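3-oxo-tetronate kinase (Haemophilus influenzae, PDB 1YZY) catalyses the ATP-dependent phosphorylation of 3-oxo-tetronate to 3-oxo-tetronate 4-phosphate, with ADP as the second product. Local coordinates at residues T84-A89 with P143-V148; L133-G138 with V148-M153; W293-L298 with A340-Y345. One frame throughout, in Å; residues are numbered along the deposited sequence.

Interaction 1. Residues T84-A89 with P143-V148; sequences TFDSTA and PITPMV
Met147 reaches Phe85 and Ser87 with a chain bent at chi2 (-59°) and again at chi3 (-76°), which folds CE back over the backbone of the facing loop; Thr145 holds OG1 between its own N and carbonyl carbon, and that hydroxyl lies beside Asp86. This is loop-on-loop packing in the sugar-binding N-terminal domain: the connection from strand 77-80 to helix 93-104 rests on the one that runs from strand 132-133 into helix 152-159. Neither segment is regular, and the contact is largely buried. Across it the methionine end meets mainly backbone carbonyls, while Leu134 and Leu155 also pack against its side chain. Met147 CE sits 3.3 Å from Phe85 O, with Thr84 O a little farther off, and its SD lies 3.5 Å from Ser87 O. The Phe85 ring sits edge-to-face with Tyr81 and against Leu152 and Leu155 of helix 152-159. At Thr145 the contact is by CB, 3.5 Å from Ser87 O, while the side chains of Thr145 and Asp86 cross at about a right angle, with OG1 3.6 Å from Asp86 CB. Two internal bonds shape the 84-89 loop. Thr84 OG1 donates to the syn lone pair of Asp86 OD1 at 2.6 Å, which ties the carboxylate back to its own loop. Ser87 OG donates to Phe85 O at 2.7 Å, with a C=O...donor angle of 162°, and is also bonded to Gln159. One water bridges the two loops, donating to Pro146 O at 3.2 Å and weakly to Ser87 O at 3.4 Å.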
ATOM      1  N   THR A  84       5.420 -11.426  -7.405  1.00 17.71           N
ATOM      2  CA  THR A  84       5.254 -12.633  -8.218  1.00 15.51           C
ATOM      3  C   THR A  84       5.314 -12.282  -9.709  1.00 17.17           C
ATOM      4  O   THR A  84       4.973 -13.091 -10.576  1.00 18.46           O
ATOM      5  CB  THR A  84       3.970 -13.414  -7.874  1.00 19.56           C
ATOM      6  OG1 THR A  84       2.937 -12.509  -7.473  1.00 18.44           O
ATOM      7  CG2 THR A  84       4.232 -14.377  -6.740  1.00 24.38           C
ATOM      8  N   PHE A  85       5.775 -11.061  -9.983  1.00 14.55           N
ATOM      9  CA  PHE A  85       5.954 -10.543 -11.337  1.00 19.69           C
ATOM     10  C   PHE A  85       4.680 -10.546 -12.193  1.00 15.89           C
ATOM     11  O   PHE A  85       4.761 -10.578 -13.419  1.00 18.98           O
ATOM     12  CB  PHE A  85       7.084 -11.332 -12.033  1.00 15.01           C
ATOM     13  CG  PHE A  85       7.901 -10.515 -12.994  1.00 12.95           C
ATOM     14  CD1 PHE A  85       8.737  -9.503 -12.532  1.00 10.96           C
ATOM     15  CD2 PHE A  85       7.849 -10.763 -14.363  1.00 10.78           C
ATOM     16  CE1 PHE A  85       9.507  -8.754 -13.418  1.00 12.30           C
ATOM     17  CE2 PHE A  85       8.622 -10.009 -15.260  1.00 14.36           C
ATOM     18  CZ  PHE A  85       9.446  -9.009 -14.783  1.00 10.69           C
ATOM     19  N   ASP A  86       3.521 -10.438 -11.542  1.00 17.66           N
ATOM     20  CA  ASP A  86       2.207 -10.438 -12.214  1.00 20.24           C
ATOM     21  C   ASP A  86       2.167  -9.665 -13.526  1.00 18.66           C
ATOM     22  O   ASP A  86       2.302  -8.439 -13.531  1.00 19.22           O
ATOM     23  CB  ASP A  86       1.125  -9.899 -11.274  1.00 10.34           C
ATOM     24  CG  ASP A  86       1.004 -10.712 -10.010  1.00 13.70           C
ATOM     25  OD1 ASP A  86       2.050 -10.955  -9.381  1.00 17.28           O
ATOM     26  OD2 ASP A  86      -0.122 -11.117  -9.646  1.00 15.42           O
ATOM     27  N   SER A  87       1.938 -10.396 -14.615  1.00 15.39           N
ATOM     28  CA  SER A  87       1.889  -9.839 -15.964  1.00 15.96           C
ATOM     29  C   SER A  87       1.607 -10.946 -16.989  1.00 14.26           C
ATOM     30  O   SER A  87       1.288 -12.082 -16.624  1.00 17.95           O
ATOM     31  CB  SER A  87       3.234  -9.173 -16.288  1.00 15.16           C
ATOM     32  OG  SER A  87       4.329 -10.052 -16.027  1.00 19.00           O
ATOM     33  N   THR A  88       1.653 -10.575 -18.268  1.00 15.67           N
ATOM     34  CA  THR A  88       1.469 -11.497 -19.396  1.00 22.60           C
ATOM     35  C   THR A  88       2.417 -11.012 -20.495  1.00 23.88           C
ATOM     36  O   THR A  88       3.174 -10.058 -20.286  1.00 19.74           O
ATOM     37  CB  THR A  88       0.023 -11.499 -19.964  1.00 25.91           C
ATOM     38  OG1 THR A  88      -0.285 -10.216 -20.521  1.00 22.67           O
ATOM     39  CG2 THR A  88      -0.994 -11.858 -18.887  1.00 33.06           C
ATOM     40  N   ALA A  89       2.398 -11.661 -21.657  1.00 17.94           N
ATOM     41  CA  ALA A  89       3.276 -11.250 -22.752  1.00 20.74           C
ATOM     42  C   ALA A  89       3.058  -9.778 -23.125  1.00 24.14           C
ATOM     43  O   ALA A  89       3.890  -9.155 -23.790  1.00 28.52           O
ATOM     44  CB  ALA A  89       3.084 -12.153 -23.944  1.00 22.30           C
ATOM     45  N   PRO A 143      -6.176 -16.274 -11.739  1.00 25.75           N
ATOM     46  CA  PRO A 143      -7.407 -15.833 -12.411  1.00 23.24           C
ATOM     47  C   PRO A 143      -7.270 -14.749 -13.478  1.00 24.23           C
ATOM     48  O   PRO A 143      -8.111 -14.638 -14.363  1.00 28.38           O
ATOM     49  CB  PRO A 143      -8.260 -15.333 -11.246  1.00 20.91           C
ATOM     50  CG  PRO A 143      -7.828 -16.169 -10.129  1.00 33.33           C
ATOM     51  CD  PRO A 143      -6.339 -16.158 -10.280  1.00 25.91           C
ATOM     52  N   ILE A 144      -6.259 -13.901 -13.344  1.00 23.72           N
ATOM     53  CA  ILE A 144      -6.044 -12.820 -14.296  1.00 23.61           C
ATOM     54  C   ILE A 144      -4.702 -12.952 -15.032  1.00 23.34           C
ATOM     55  O   ILE A 144      -4.656 -12.925 -16.265  1.00 27.34           O
ATOM     56  CB  ILE A 144      -6.100 -11.430 -13.577  1.00 22.73           C
ATOM     57  CG1 ILE A 144      -7.422 -11.270 -12.824  1.00 21.58           C
ATOM     58  CG2 ILE A 144      -5.936 -10.292 -14.584  1.00 24.87           C
ATOM     59  CD1 ILE A 144      -7.567  -9.924 -12.137  1.00 18.91           C
ATOM     60  N   THR A 145      -3.619 -13.089 -14.264  1.00 20.58           N
ATOM     61  CA  THR A 145      -2.258 -13.199 -14.808  1.00 21.83           C
ATOM     62  C   THR A 145      -1.520 -14.487 -14.404  1.00 26.61           C
ATOM     63  O   THR A 145      -0.598 -14.457 -13.578  1.00 27.43           O
ATOM     64  CB  THR A 145      -1.387 -11.986 -14.377  1.00 24.18           C
ATOM     65  OG1 THR A 145      -1.389 -11.874 -12.945  1.00 23.67           O
ATOM     66  CG2 THR A 145      -1.917 -10.695 -14.984  1.00 21.74           C
ATOM     67  N   PRO A 146      -1.929 -15.641 -14.968  1.00 28.19           N
ATOM     68  CA  PRO A 146      -1.270 -16.909 -14.632  1.00 29.14           C
ATOM     69  C   PRO A 146       0.206 -16.919 -15.054  1.00 30.86           C
ATOM     70  O   PRO A 146       0.557 -16.417 -16.127  1.00 25.63           O
ATOM     71  CB  PRO A 146      -2.105 -17.936 -15.400  1.00 31.52           C
ATOM     72  CG  PRO A 146      -2.612 -17.163 -16.576  1.00 27.34           C
ATOM     73  CD  PRO A 146      -3.016 -15.861 -15.939  1.00 28.22           C
ATOM     74  N   MET A 147       1.059 -17.470 -14.192  1.00 27.03           N
ATOM     75  CA  MET A 147       2.502 -17.539 -14.440  1.00 24.21           C
ATOM     76  C   MET A 147       2.973 -18.991 -14.579  1.00 21.21           C
ATOM     77  O   MET A 147       3.016 -19.739 -13.605  1.00 19.14           O
ATOM     78  CB  MET A 147       3.258 -16.854 -13.297  1.00 25.57           C
ATOM     79  CG  MET A 147       2.720 -15.476 -12.897  1.00 20.48           C
ATOM     80  SD  MET A 147       2.720 -14.240 -14.221  1.00 22.26           S
ATOM     81  CE  MET A 147       4.449 -13.786 -14.308  1.00 14.78           C
ATOM     82  N   VAL A 148       3.322 -19.388 -15.797  1.00 20.65           N
ATOM     83  CA  VAL A 148       3.769 -20.756 -16.051  1.00 26.59           C
ATOM     84  C   VAL A 148       5.270 -20.899 -16.273  1.00 24.56           C
ATOM     85  O   VAL A 148       5.760 -22.000 -16.506  1.00 28.54           O
ATOM     86  CB  VAL A 148       3.021 -21.389 -17.245  1.00 28.07           C
ATOM     87  CG1 VAL A 148       1.559 -21.567 -16.903  1.00 26.63           C
ATOM     88  CG2 VAL A 148       3.175 -20.525 -18.487  1.00 33.21           C
TER
HETATM   89  O   HOH W   1       3.108 -14.896 -17.298  1.00 19.83           O

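Interaction 2. Residues L133-G138 with V148-M153; sequences LLSESG and VDANLM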
ATOM      1  N   LEU A 133       8.959 -23.194  -7.216  1.00 19.78           N
ATOM      2  CA  LEU A 133       9.147 -22.305  -8.356  1.00 23.04           C
ATOM      3  C   LEU A 133       7.842 -21.537  -8.558  1.00 22.55           C
ATOM      4  O   LEU A 133       6.770 -22.042  -8.220  1.00 19.94           O
ATOM      5  CB  LEU A 133       9.429 -23.129  -9.617  1.00 21.46           C
ATOM      6  CG  LEU A 133      10.816 -23.744  -9.807  1.00 22.55           C
ATOM      7  CD1 LEU A 133      10.738 -24.969 -10.687  1.00 20.13           C
ATOM      8  CD2 LEU A 133      11.759 -22.711 -10.394  1.00 12.32           C
ATOM      9  N   LEU A 134       7.938 -20.327  -9.106  1.00 24.77           N
ATOM     10  CA  LEU A 134       6.765 -19.500  -9.389  1.00 21.92           C
ATOM     11  C   LEU A 134       5.774 -20.310 -10.228  1.00 24.75           C
ATOM     12  O   LEU A 134       4.578 -20.329  -9.955  1.00 23.79           O
ATOM     13  CB  LEU A 134       7.190 -18.259 -10.171  1.00 17.61           C
ATOM     14  CG  LEU A 134       6.085 -17.348 -10.711  1.00 12.41           C
ATOM     15  CD1 LEU A 134       5.383 -16.637  -9.557  1.00  7.73           C
ATOM     16  CD2 LEU A 134       6.704 -16.338 -11.668  1.00 10.99           C
ATOM     17  N   SER A 135       6.296 -20.970 -11.258  1.00 22.01           N
ATOM     18  CA  SER A 135       5.498 -21.798 -12.152  1.00 21.54           C
ATOM     19  C   SER A 135       4.830 -23.002 -11.471  1.00 24.95           C
ATOM     20  O   SER A 135       3.973 -23.668 -12.069  1.00 25.31           O
ATOM     21  CB  SER A 135       6.368 -22.271 -13.318  1.00 16.76           C
ATOM     22  OG  SER A 135       7.550 -22.917 -12.868  1.00 31.87           O
ATOM     23  N   GLU A 136       5.238 -23.299 -10.240  1.00 24.27           N
ATOM     24  CA  GLU A 136       4.679 -24.421  -9.492  1.00 22.59           C
ATOM     25  C   GLU A 136       3.774 -23.984  -8.340  1.00 21.56           C
ATOM     26  O   GLU A 136       3.164 -24.820  -7.666  1.00 20.27           O
ATOM     27  CB  GLU A 136       5.801 -25.290  -8.932  1.00 25.13           C
ATOM     28  CG  GLU A 136       6.668 -25.946  -9.975  1.00 27.73           C
ATOM     29  CD  GLU A 136       7.474 -27.103  -9.421  1.00 26.24           C
ATOM     30  OE1 GLU A 136       7.280 -27.469  -8.247  1.00 25.32           O
ATOM     31  OE2 GLU A 136       8.296 -27.664 -10.170  1.00 26.42           O
ATOM     32  N   SER A 137       3.743 -22.683  -8.080  1.00 23.62           N
ATOM     33  CA  SER A 137       2.936 -22.122  -7.007  1.00 21.73           C
ATOM     34  C   SER A 137       1.476 -21.966  -7.443  1.00 25.95           C
ATOM     35  O   SER A 137       1.050 -22.535  -8.449  1.00 27.88           O
ATOM     36  CB  SER A 137       3.502 -20.760  -6.596  1.00 22.67           C
ATOM     37  OG  SER A 137       3.275 -19.773  -7.593  1.00 23.42           O
ATOM     38  N   GLY A 138       0.691 -21.263  -6.631  1.00 26.28           N
ATOM     39  CA  GLY A 138      -0.697 -21.029  -6.982  1.00 29.31           C
ATOM     40  C   GLY A 138      -0.772 -20.097  -8.181  1.00 27.76           C
ATOM     41  O   GLY A 138      -1.763 -20.092  -8.906  1.00 28.86           O
ATOM     42  N   VAL A 148       3.322 -19.388 -15.797  1.00 20.65           N
ATOM     43  CA  VAL A 148       3.769 -20.756 -16.051  1.00 26.59           C
ATOM     44  C   VAL A 148       5.270 -20.899 -16.273  1.00 24.56           C
ATOM     45  O   VAL A 148       5.760 -22.000 -16.506  1.00 28.54           O
ATOM     46  CB  VAL A 148       3.021 -21.389 -17.245  1.00 28.07           C
ATOM     47  CG1 VAL A 148       1.559 -21.567 -16.903  1.00 26.63           C
ATOM     48  CG2 VAL A 148       3.175 -20.525 -18.487  1.00 33.21           C
ATOM     49  N   ASP A 149       5.984 -19.780 -16.243  1.00 22.92           N
ATOM     50  CA  ASP A 149       7.433 -19.771 -16.416  1.00 24.60           C
ATOM     51  C   ASP A 149       8.001 -19.067 -15.185  1.00 21.50           C
ATOM     52  O   ASP A 149       7.516 -18.011 -14.794  1.00 21.27           O
ATOM     53  CB  ASP A 149       7.806 -19.002 -17.693  1.00 27.07           C
ATOM     54  CG  ASP A 149       9.262 -19.219 -18.129  1.00 31.50           C
ATOM     55  OD1 ASP A 149      10.032 -19.888 -17.407  1.00 32.95           O
ATOM     56  OD2 ASP A 149       9.640 -18.713 -19.208  1.00 27.45           O
ATOM     57  N   ALA A 150       8.993 -19.683 -14.551  1.00 22.06           N
ATOM     58  CA  ALA A 150       9.615 -19.115 -13.360  1.00 20.87           C
ATOM     59  C   ALA A 150      10.850 -18.275 -13.675  1.00 19.95           C
ATOM     60  O   ALA A 150      11.356 -17.570 -12.810  1.00 21.48           O
ATOM     61  CB  ALA A 150       9.963 -20.225 -12.378  1.00 20.55           C
ATOM     62  N   ASN A 151      11.312 -18.333 -14.922  1.00 19.64           N
ATOM     63  CA  ASN A 151      12.498 -17.598 -15.370  1.00 18.80           C
ATOM     64  C   ASN A 151      12.163 -16.139 -15.713  1.00 21.69           C
ATOM     65  O   ASN A 151      11.509 -15.858 -16.721  1.00 17.28           O
ATOM     66  CB  ASN A 151      13.113 -18.317 -16.583  1.00 11.76           C
ATOM     67  CG  ASN A 151      14.475 -17.779 -16.973  1.00 19.68           C
ATOM     68  OD1 ASN A 151      14.593 -16.783 -17.669  1.00 20.12           O
ATOM     69  ND2 ASN A 151      15.517 -18.472 -16.557  1.00 30.83           N
ATOM     70  N   LEU A 152      12.657 -15.222 -14.884  1.00 17.26           N
ATOM     71  CA  LEU A 152      12.413 -13.794 -15.037  1.00 15.20           C
ATOM     72  C   LEU A 152      12.922 -13.139 -16.307  1.00 18.65           C
ATOM     73  O   LEU A 152      12.298 -12.199 -16.805  1.00 18.71           O
ATOM     74  CB  LEU A 152      12.915 -13.027 -13.803  1.00 10.72           C
ATOM     75  CG  LEU A 152      12.150 -13.306 -12.503  1.00 14.42           C
ATOM     76  CD1 LEU A 152      12.941 -12.837 -11.282  1.00  8.81           C
ATOM     77  CD2 LEU A 152      10.792 -12.619 -12.566  1.00 11.61           C
ATOM     78  N   MET A 153      14.098 -13.549 -16.776  1.00 19.74           N
ATOM     79  CA  MET A 153      14.645 -12.984 -18.007  1.00 23.10           C
ATOM     80  C   MET A 153      13.721 -13.346 -19.174  1.00 19.67           C
ATOM     81  O   MET A 153      13.570 -12.569 -20.108  1.00 19.00           O
ATOM     82  CB  MET A 153      16.056 -13.505 -18.297  1.00 19.10           C
ATOM     83  CG  MET A 153      17.136 -13.037 -17.339  1.00 23.26           C
ATOM     84  SD  MET A 153      17.069 -13.874 -15.760  1.00 21.67           S
ATOM     85  CE  MET A 153      17.511 -15.531 -16.215  1.00 21.40           C
TER
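Ala150 puts its CB against three consecutive residues, Leu133, Leu134 and Ser135, and this is the tight part of the contact. Leu133 CD2 comes to 3.7 Å from Ala150 CB, with Leu134 CB a little farther off. Ser135 OG, lying between its own N and carbonyl carbon (chi1 54°), is 3.6 Å from the same Ala150 CB. Close by, Ser135 CB sits 3.3 Å from Val148 O, and Leu134 CD2 packs on the carbonyl oxygen of Asp149. The side chains of Val148 and Asp149 form the looser side, their CB atoms pointing away from the 133-138 segment although their carbonyl oxygens are packed; Val148 is exposed. In fold terms, a 3-10 turn at 134-136, just after strand 132-133, packs on the lead-in to helix 152-159. That lead-in is an Asx turn: Asp149 OD1 accepts from Asn151 N at 3.2 Å, the donor standing 63° out of the carboxylate plane, and the same oxygen forms a salt bridge with Arg154. Asn151 is the N-cap, its OD1 taking the backbone N of Arg154. On the other segment, Leu134 O is gripped twice, by Ser137 N and by Ser137 OG, the hydroxyl at 2.8 Å from Leu134 O.

Interaction 3. Residues W293-L298 with A340-Y345; sequences WVIANL and AKLKQY
Apolar contact carries most of the meeting between Val294, Ile295 and Leu298 on one segment and Leu342 and Tyr345 on the other. Val294 CG1, anti to its backbone N (chi1 171°), touches Leu342 CD2 at 3.5 Å, the two side chains crossing at about a right angle. The same Leu342 CD2 has Ile295 CG2 4.0 Å away. Leu298 CD1 comes in at the edge of the Tyr345 ring, near its plane, and lies 3.8 Å from CE2; the two side chains slide past each other in opposite directions.

Over the ring face the contact is CH-pi. Ile295 CG2 stands 3.8 Å from the centroid of the Tyr345 ring and 22° off its normal, displaced toward the CD2-CE2 side. Tyr345 CG lies anti to the backbone N (chi1 172°), and its CB points toward the other segment.

The polar link is made by water. One molecule donates to Ile295 O at 2.7 Å and is also hydrogen-bonded to Tyr345 OH at 2.8 Å, bridging a carbonyl at the helix end to the phenol. Within the 293-298 segment, Asn297 ND2 donates a hydrogen bond to Trp293 O at 3.0 Å, and the same nitrogen lies over a face of the Trp293 ring, offset toward the rim. A type I turn runs from Ile295 to Leu298.

This is helix-helix packing in the nucleotide-binding C-terminal domain, joining the C-terminal end of helix 286-295 to the last turns of helix 324-345. Val294 and Leu342 both also touch Val249 of strand 248-252, and Lys343 on the second helix forms a salt bridge with Glu388.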
ATOM      1  N   TRP A 293     -24.952  11.850  19.625  1.00 16.25           N
ATOM      2  CA  TRP A 293     -24.434  10.848  20.554  1.00 17.68           C
ATOM      3  C   TRP A 293     -22.890  10.836  20.564  1.00 19.05           C
ATOM      4  O   TRP A 293     -22.270  10.839  21.625  1.00 19.85           O
ATOM      5  CB  TRP A 293     -24.990   9.463  20.200  1.00 14.61           C
ATOM      6  CG  TRP A 293     -24.500   8.341  21.094  1.00 21.78           C
ATOM      7  CD1 TRP A 293     -25.121   7.846  22.203  1.00 16.93           C
ATOM      8  CD2 TRP A 293     -23.288   7.585  20.949  1.00 21.87           C
ATOM      9  NE1 TRP A 293     -24.373   6.837  22.762  1.00 11.96           N
ATOM     10  CE2 TRP A 293     -23.243   6.658  22.013  1.00 21.78           C
ATOM     11  CE3 TRP A 293     -22.235   7.603  20.020  1.00 25.40           C
ATOM     12  CZ2 TRP A 293     -22.184   5.758  22.178  1.00 21.17           C
ATOM     13  CZ3 TRP A 293     -21.181   6.705  20.186  1.00 25.38           C
ATOM     14  CH2 TRP A 293     -21.167   5.797  21.259  1.00 22.12           C
ATOM     15  N   VAL A 294     -22.272  10.818  19.388  1.00 21.16           N
ATOM     16  CA  VAL A 294     -20.809  10.815  19.296  1.00 22.16           C
ATOM     17  C   VAL A 294     -20.169  12.002  20.017  1.00 24.52           C
ATOM     18  O   VAL A 294     -19.299  11.820  20.863  1.00 19.06           O
ATOM     19  CB  VAL A 294     -20.318  10.827  17.815  1.00 22.68           C
ATOM     20  CG1 VAL A 294     -18.811  11.055  17.755  1.00 16.05           C
ATOM     21  CG2 VAL A 294     -20.677   9.524  17.132  1.00 16.95           C
ATOM     22  N   ILE A 295     -20.566  13.214  19.636  1.00 29.54           N
ATOM     23  CA  ILE A 295     -20.011  14.426  20.226  1.00 32.64           C
ATOM     24  C   ILE A 295     -20.266  14.567  21.729  1.00 31.88           C
ATOM     25  O   ILE A 295     -19.505  15.237  22.429  1.00 32.35           O
ATOM     26  CB  ILE A 295     -20.489  15.694  19.479  1.00 36.62           C
ATOM     27  CG1 ILE A 295     -22.001  15.882  19.637  1.00 42.58           C
ATOM     28  CG2 ILE A 295     -20.159  15.582  17.995  1.00 36.81           C
ATOM     29  CD1 ILE A 295     -22.515  17.208  19.093  1.00 40.21           C
ATOM     30  N   ALA A 296     -21.330  13.939  22.219  1.00 27.99           N
ATOM     31  CA  ALA A 296     -21.668  13.991  23.638  1.00 29.03           C
ATOM     32  C   ALA A 296     -20.892  12.950  24.430  1.00 29.36           C
ATOM     33  O   ALA A 296     -20.983  12.889  25.663  1.00 35.02           O
ATOM     34  CB  ALA A 296     -23.156  13.788  23.830  1.00 26.59           C
ATOM     35  N   ASN A 297     -20.131  12.131  23.714  1.00 28.81           N
ATOM     36  CA  ASN A 297     -19.322  11.091  24.333  1.00 30.02           C
ATOM     37  C   ASN A 297     -17.879  11.204  23.865  1.00 31.29           C
ATOM     38  O   ASN A 297     -17.140  10.219  23.872  1.00 32.62           O
ATOM     39  CB  ASN A 297     -19.876   9.706  23.998  1.00 27.94           C
ATOM     40  CG  ASN A 297     -21.115   9.363  24.799  1.00 26.40           C
ATOM     41  OD1 ASN A 297     -21.065   9.265  26.026  1.00 29.90           O
ATOM     42  ND2 ASN A 297     -22.227   9.138  24.108  1.00 21.21           N
ATOM     43  N   LEU A 298     -17.482  12.407  23.455  1.00 34.57           N
ATOM     44  CA  LEU A 298     -16.122  12.658  22.987  1.00 36.57           C
ATOM     45  C   LEU A 298     -15.145  12.946  24.120  1.00 38.05           C
ATOM     46  O   LEU A 298     -13.969  13.224  23.880  1.00 41.50           O
ATOM     47  CB  LEU A 298     -16.094  13.831  22.006  1.00 33.85           C
ATOM     48  CG  LEU A 298     -16.480  13.573  20.554  1.00 37.21           C
ATOM     49  CD1 LEU A 298     -16.314  14.858  19.770  1.00 33.12           C
ATOM     50  CD2 LEU A 298     -15.611  12.473  19.957  1.00 38.44           C
ATOM     51  N   ALA A 340     -18.599  13.118   7.801  1.00 23.35           N
ATOM     52  CA  ALA A 340     -18.539  14.469   7.252  1.00 22.79           C
ATOM     53  C   ALA A 340     -19.008  15.495   8.282  1.00 23.48           C
ATOM     54  O   ALA A 340     -18.452  16.592   8.370  1.00 25.25           O
ATOM     55  CB  ALA A 340     -19.379  14.565   5.996  1.00 25.30           C
ATOM     56  N   LYS A 341     -20.041  15.142   9.043  1.00 23.73           N
ATOM     57  CA  LYS A 341     -20.578  16.029  10.075  1.00 24.87           C
ATOM     58  C   LYS A 341     -19.601  16.160  11.235  1.00 27.36           C
ATOM     59  O   LYS A 341     -19.415  17.253  11.771  1.00 22.51           O
ATOM     60  CB  LYS A 341     -21.933  15.520  10.585  1.00 22.99           C
ATOM     61  CG  LYS A 341     -23.034  15.519   9.524  1.00 18.08           C
ATOM     62  CD  LYS A 341     -24.399  15.158  10.099  1.00 23.96           C
ATOM     63  CE  LYS A 341     -25.256  16.392  10.391  1.00 34.32           C
ATOM     64  NZ  LYS A 341     -24.697  17.289  11.449  1.00 45.81           N
ATOM     65  N   LEU A 342     -18.985  15.045  11.619  1.00 26.73           N
ATOM     66  CA  LEU A 342     -18.020  15.037  12.715  1.00 27.50           C
ATOM     67  C   LEU A 342     -16.785  15.858  12.377  1.00 24.12           C
ATOM     68  O   LEU A 342     -16.229  16.520  13.252  1.00 24.12           O
ATOM     69  CB  LEU A 342     -17.614  13.605  13.079  1.00 24.33           C
ATOM     70  CG  LEU A 342     -18.713  12.682  13.605  1.00 24.08           C
ATOM     71  CD1 LEU A 342     -18.193  11.270  13.719  1.00 19.42           C
ATOM     72  CD2 LEU A 342     -19.229  13.178  14.947  1.00 20.38           C
ATOM     73  N   LYS A 343     -16.348  15.812  11.121  1.00 23.25           N
ATOM     74  CA  LYS A 343     -15.171  16.579  10.720  1.00 26.42           C
ATOM     75  C   LYS A 343     -15.472  18.071  10.777  1.00 27.41           C
ATOM     76  O   LYS A 343     -14.613  18.866  11.169  1.00 28.40           O
ATOM     77  CB  LYS A 343     -14.694  16.202   9.316  1.00 19.30           C
ATOM     78  CG  LYS A 343     -13.273  16.695   9.013  1.00 26.40           C
ATOM     79  CD  LYS A 343     -12.913  16.587   7.544  1.00 35.19           C
ATOM     80  CE  LYS A 343     -13.514  17.723   6.737  1.00 44.11           C
ATOM     81  NZ  LYS A 343     -13.247  17.588   5.279  1.00 48.34           N
ATOM     82  N   GLN A 344     -16.668  18.452  10.328  1.00 30.31           N
ATOM     83  CA  GLN A 344     -17.086  19.852  10.354  1.00 31.99           C
ATOM     84  C   GLN A 344     -17.176  20.329  11.805  1.00 30.46           C
ATOM     85  O   GLN A 344     -16.853  21.478  12.115  1.00 32.36           O
ATOM     86  CB  GLN A 344     -18.433  20.028   9.640  1.00 37.65           C
ATOM     87  CG  GLN A 344     -19.063  21.426   9.774  1.00 50.25           C
ATOM     88  CD  GLN A 344     -18.173  22.561   9.256  1.00 56.69           C
ATOM     89  OE1 GLN A 344     -18.140  23.651   9.834  1.00 60.39           O
ATOM     90  NE2 GLN A 344     -17.471  22.314   8.154  1.00 59.67           N
ATOM     91  N   TYR A 345     -17.608  19.440  12.692  1.00 28.58           N
ATOM     92  CA  TYR A 345     -17.719  19.756  14.110  1.00 25.86           C
ATOM     93  C   TYR A 345     -16.343  19.956  14.757  1.00 26.12           C
ATOM     94  O   TYR A 345     -16.179  20.803  15.638  1.00 23.16           O
ATOM     95  CB  TYR A 345     -18.503  18.657  14.838  1.00 25.17           C
ATOM     96  CG  TYR A 345     -18.512  18.802  16.337  1.00 29.33           C
ATOM     97  CD1 TYR A 345     -19.307  19.762  16.963  1.00 33.84           C
ATOM     98  CD2 TYR A 345     -17.698  18.002  17.132  1.00 26.39           C
ATOM     99  CE1 TYR A 345     -19.286  19.923  18.350  1.00 34.36           C
ATOM    100  CE2 TYR A 345     -17.668  18.153  18.516  1.00 29.19           C
ATOM    101  CZ  TYR A 345     -18.461  19.114  19.120  1.00 36.62           C
ATOM    102  OH  TYR A 345     -18.410  19.264  20.491  1.00 33.73           O
TER
HETATM  103  O   HOH W   2     -17.739  17.280  22.326  1.00 41.73           O

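From the N terminus, the 84-89 loop comes first, then 133-138, then 143-148 running on into 148-153. Interaction 1 closes the long excursion through helix 93-104 and the small antiparallel sheet; interaction 2 closes the short loop after strand 132-133. Their segments alternate, so the two closures cross, and they share Val148. They also touch, Phe85 CG packing on Leu152 CD2 at 3.6 Å. Together they bind the start of helix 152-159 to the loop after strand 77-80 and the turn after strand 132-133, all in the sugar-binding domain. Interaction 3, its centre about 46 Å from that of interaction 1, follows in series and closes the 41-residue connection through strand 305-307, helix 312-319 and most of helix 324-345 in the nucleotide-binding domain.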